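Local coordinates for protein AcrH (Aeromonas hydrophila, PDB 3WXX) that binds the translocator AopB as a type III secretion chaperone, probably keeping it ready for assembly into the membrane translocon, at residues Lys41-His46 with Gln71-Phe76. The protein carries 1 engineered substitution. Residues are numbered along the deposited sequence; the frame is centred on the assembly and turned at random.
Sequences KHDEAH and QALGQF
The methyl of Ala-72 sits over the centre of one imidazole face of His-42 in a CH-pi contact: CB stands 3.4 Å from the ring centroid and only 3° off the ring normal, about equally near all five ring atoms. With CG anti to its own carbonyl carbon (chi1 -62°), the ring lies beside the backbone N and presents that face to the methyl. At the base of the His-42 side chain, Leu-73 reaches across with its isopropyl end, CD2 lying 3.7 Å from CB of His-42 and 4.0 Å from the backbone N of Asp-43. Its other methyl, CD1, passes at 4.1 Å from OD1 of Asp-43, the two side chains crossing nearly at right angles. OD2 of Asp-43 forms a salt bridge with Lys-47, and NE2 of His-42 a hydrogen bond with the backbone N of Gly-1 of the AopB chain. Leu-73 also packs on Met-160 of AopB. Just after Leu-73, Gly-74 takes a positive phi of 72° as the C' residue of a Schellman motif, in which Gln-75 N bonds to Arg-70 O and Gly-74 N to Gln-71 O. The start of helix 42-55 thus meets the end of helix 60-72, an antiparallel helix-hairpin contact consistent with the tetratricopeptide-like fold of class II type III secretion chaperones.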
ATOM      1  N   LYS A  41      17.570 -11.707   4.088  1.00 65.79           N
ATOM      2  CA  LYS A  41      17.314 -11.815   2.649  1.00 62.98           C
ATOM      3  C   LYS A  41      16.256 -10.803   2.207  1.00 60.58           C
ATOM      4  O   LYS A  41      15.201 -11.161   1.685  1.00 69.99           O
ATOM      5  CB  LYS A  41      16.842 -13.228   2.286  1.00 70.38           C
ATOM      6  CG  LYS A  41      17.796 -14.367   2.598  1.00 74.85           C
ATOM      7  CD  LYS A  41      19.111 -14.271   1.843  1.00 82.09           C
ATOM      8  CE  LYS A  41      20.084 -15.347   2.317  1.00 94.22           C
ATOM      9  NZ  LYS A  41      20.100 -16.562   1.438  1.00100.91           N
ATOM     10  N   HIS A  42      16.563  -9.533   2.385  1.00 56.47           N
ATOM     11  CA  HIS A  42      15.570  -8.462   2.310  1.00 54.37           C
ATOM     12  C   HIS A  42      14.935  -8.288   0.965  1.00 58.01           C
ATOM     13  O   HIS A  42      13.730  -8.021   0.860  1.00 65.32           O
ATOM     14  CB  HIS A  42      16.211  -7.150   2.675  1.00 49.91           C
ATOM     15  CG  HIS A  42      16.726  -7.127   4.060  1.00 48.90           C
ATOM     16  ND1 HIS A  42      17.991  -6.696   4.370  1.00 54.80           N
ATOM     17  CD2 HIS A  42      16.164  -7.516   5.221  1.00 52.35           C
ATOM     18  CE1 HIS A  42      18.174  -6.784   5.676  1.00 54.76           C
ATOM     19  NE2 HIS A  42      17.083  -7.290   6.213  1.00 51.32           N
ATOM     20  N   ASP A  43      15.746  -8.447  -0.066  1.00 62.61           N
ATOM     21  CA  ASP A  43      15.271  -8.319  -1.424  1.00 65.89           C
ATOM     22  C   ASP A  43      14.242  -9.410  -1.756  1.00 59.88           C
ATOM     23  O   ASP A  43      13.209  -9.139  -2.354  1.00 52.84           O
ATOM     24  CB  ASP A  43      16.457  -8.398  -2.375  1.00 73.82           C
ATOM     25  CG  ASP A  43      16.164  -7.785  -3.673  1.00 78.76           C
ATOM     26  OD1 ASP A  43      16.261  -6.537  -3.747  1.00 91.95           O
ATOM     27  OD2 ASP A  43      15.793  -8.561  -4.586  1.00 71.60           O
ATOM     28  N   GLU A  44      14.524 -10.630  -1.315  1.00 62.20           N
ATOM     29  CA  GLU A  44      13.634 -11.749  -1.530  1.00 60.43           C
ATOM     30  C   GLU A  44      12.381 -11.594  -0.664  1.00 54.86           C
ATOM     31  O   GLU A  44      11.271 -11.901  -1.109  1.00 56.51           O
ATOM     32  CB  GLU A  44      14.385 -13.057  -1.221  1.00 69.31           C
ATOM     33  CG  GLU A  44      13.589 -14.361  -1.386  1.00 74.82           C
ATOM     34  CD  GLU A  44      13.179 -14.670  -2.822  1.00 76.84           C
ATOM     35  OE1 GLU A  44      13.691 -14.018  -3.784  1.00 88.16           O
ATOM     36  OE2 GLU A  44      12.322 -15.569  -2.978  1.00 71.81           O
ATOM     37  N   ALA A  45      12.561 -11.138   0.575  1.00 54.01           N
ATOM     38  CA  ALA A  45      11.424 -10.865   1.465  1.00 53.47           C
ATOM     39  C   ALA A  45      10.527  -9.776   0.849  1.00 49.72           C
ATOM     40  O   ALA A  45       9.299  -9.923   0.833  1.00 39.53           O
ATOM     41  CB  ALA A  45      11.888 -10.459   2.847  1.00 52.24           C
ATOM     42  N   HIS A  46      11.143  -8.718   0.322  1.00 43.27           N
ATOM     43  CA  HIS A  46      10.384  -7.698  -0.385  1.00 44.20           C
ATOM     44  C   HIS A  46       9.474  -8.291  -1.454  1.00 44.35           C
ATOM     45  O   HIS A  46       8.307  -7.962  -1.508  1.00 55.39           O
ATOM     46  CB  HIS A  46      11.296  -6.646  -0.979  1.00 42.56           C
ATOM     47  CG  HIS A  46      10.561  -5.498  -1.583  1.00 47.23           C
ATOM     48  ND1 HIS A  46      10.475  -5.311  -2.939  1.00 51.73           N
ATOM     49  CD2 HIS A  46       9.844  -4.501  -1.024  1.00 51.99           C
ATOM     50  CE1 HIS A  46       9.746  -4.246  -3.189  1.00 52.41           C
ATOM     51  NE2 HIS A  46       9.363  -3.724  -2.043  1.00 49.88           N
ATOM     52  N   GLN A  71      12.879  -0.461   3.901  1.00 46.28           N
ATOM     53  CA  GLN A  71      13.734   0.324   4.777  1.00 44.15           C
ATOM     54  C   GLN A  71      15.102  -0.351   4.898  1.00 47.04           C
ATOM     55  O   GLN A  71      16.137   0.272   4.675  1.00 60.87           O
ATOM     56  CB  GLN A  71      13.077   0.456   6.154  1.00 48.73           C
ATOM     57  CG  GLN A  71      13.738   1.405   7.156  1.00 45.67           C
ATOM     58  CD  GLN A  71      12.898   1.602   8.424  1.00 51.80           C
ATOM     59  OE1 GLN A  71      11.726   1.195   8.508  1.00 52.73           O
ATOM     60  NE2 GLN A  71      13.481   2.256   9.404  1.00 54.78           N
ATOM     61  N   ALA A  72      15.127  -1.637   5.204  1.00 40.43           N
ATOM     62  CA  ALA A  72      16.387  -2.355   5.252  1.00 46.51           C
ATOM     63  C   ALA A  72      17.220  -2.218   3.977  1.00 47.62           C
ATOM     64  O   ALA A  72      18.425  -2.109   4.079  1.00 55.60           O
ATOM     65  CB  ALA A  72      16.157  -3.836   5.523  1.00 51.76           C
ATOM     66  N   LEU A  73      16.598  -2.191   2.799  1.00 45.64           N
ATOM     67  CA  LEU A  73      17.330  -1.940   1.549  1.00 46.06           C
ATOM     68  C   LEU A  73      17.658  -0.454   1.346  1.00 47.77           C
ATOM     69  O   LEU A  73      18.120  -0.065   0.265  1.00 52.44           O
ATOM     70  CB  LEU A  73      16.533  -2.377   0.325  1.00 41.68           C
ATOM     71  CG  LEU A  73      16.069  -3.805   0.332  1.00 39.30           C
ATOM     72  CD1 LEU A  73      14.969  -4.058  -0.690  1.00 39.05           C
ATOM     73  CD2 LEU A  73      17.240  -4.705   0.098  1.00 39.00           C
ATOM     74  N   GLY A  74      17.443   0.392   2.338  1.00 43.84           N
ATOM     75  CA  GLY A  74      17.725   1.814   2.139  1.00 48.26           C
ATOM     76  C   GLY A  74      16.747   2.553   1.239  1.00 46.93           C
ATOM     77  O   GLY A  74      16.917   3.727   1.019  1.00 51.63           O
ATOM     78  N   GLN A  75      15.697   1.889   0.781  1.00 49.26           N
ATOM     79  CA  GLN A  75      14.645   2.522   0.007  1.00 51.83           C
ATOM     80  C   GLN A  75      13.625   3.263   0.894  1.00 51.00           C
ATOM     81  O   GLN A  75      12.461   2.870   1.003  1.00 52.12           O
ATOM     82  CB  GLN A  75      13.965   1.438  -0.846  1.00 56.56           C
ATOM     83  CG  GLN A  75      14.796   1.035  -2.045  1.00 60.81           C
ATOM     84  CD  GLN A  75      14.991   2.193  -3.032  1.00 74.95           C
ATOM     85  OE1 GLN A  75      14.169   3.120  -3.117  1.00 86.59           O
ATOM     86  NE2 GLN A  75      16.056   2.124  -3.816  1.00 84.64           N
ATOM     87  N   PHE A  76      14.056   4.347   1.515  1.00 51.42           N
ATOM     88  CA  PHE A  76      13.259   5.014   2.569  1.00 56.90           C
ATOM     89  C   PHE A  76      11.958   5.639   2.112  1.00 55.77           C
ATOM     90  O   PHE A  76      10.960   5.630   2.831  1.00 60.86           O
ATOM     91  CB  PHE A  76      14.102   6.089   3.281  1.00 62.85           C
ATOM     92  CG  PHE A  76      15.379   5.543   3.874  1.00 67.59           C
ATOM     93  CD1 PHE A  76      15.337   4.642   4.926  1.00 59.50           C
ATOM     94  CD2 PHE A  76      16.611   5.920   3.370  1.00 68.59           C
ATOM     95  CE1 PHE A  76      16.494   4.122   5.450  1.00 62.76           C
ATOM     96  CE2 PHE A  76      17.776   5.405   3.898  1.00 66.25           C
ATOM     97  CZ  PHE A  76      17.716   4.506   4.935  1.00 69.07           C
TER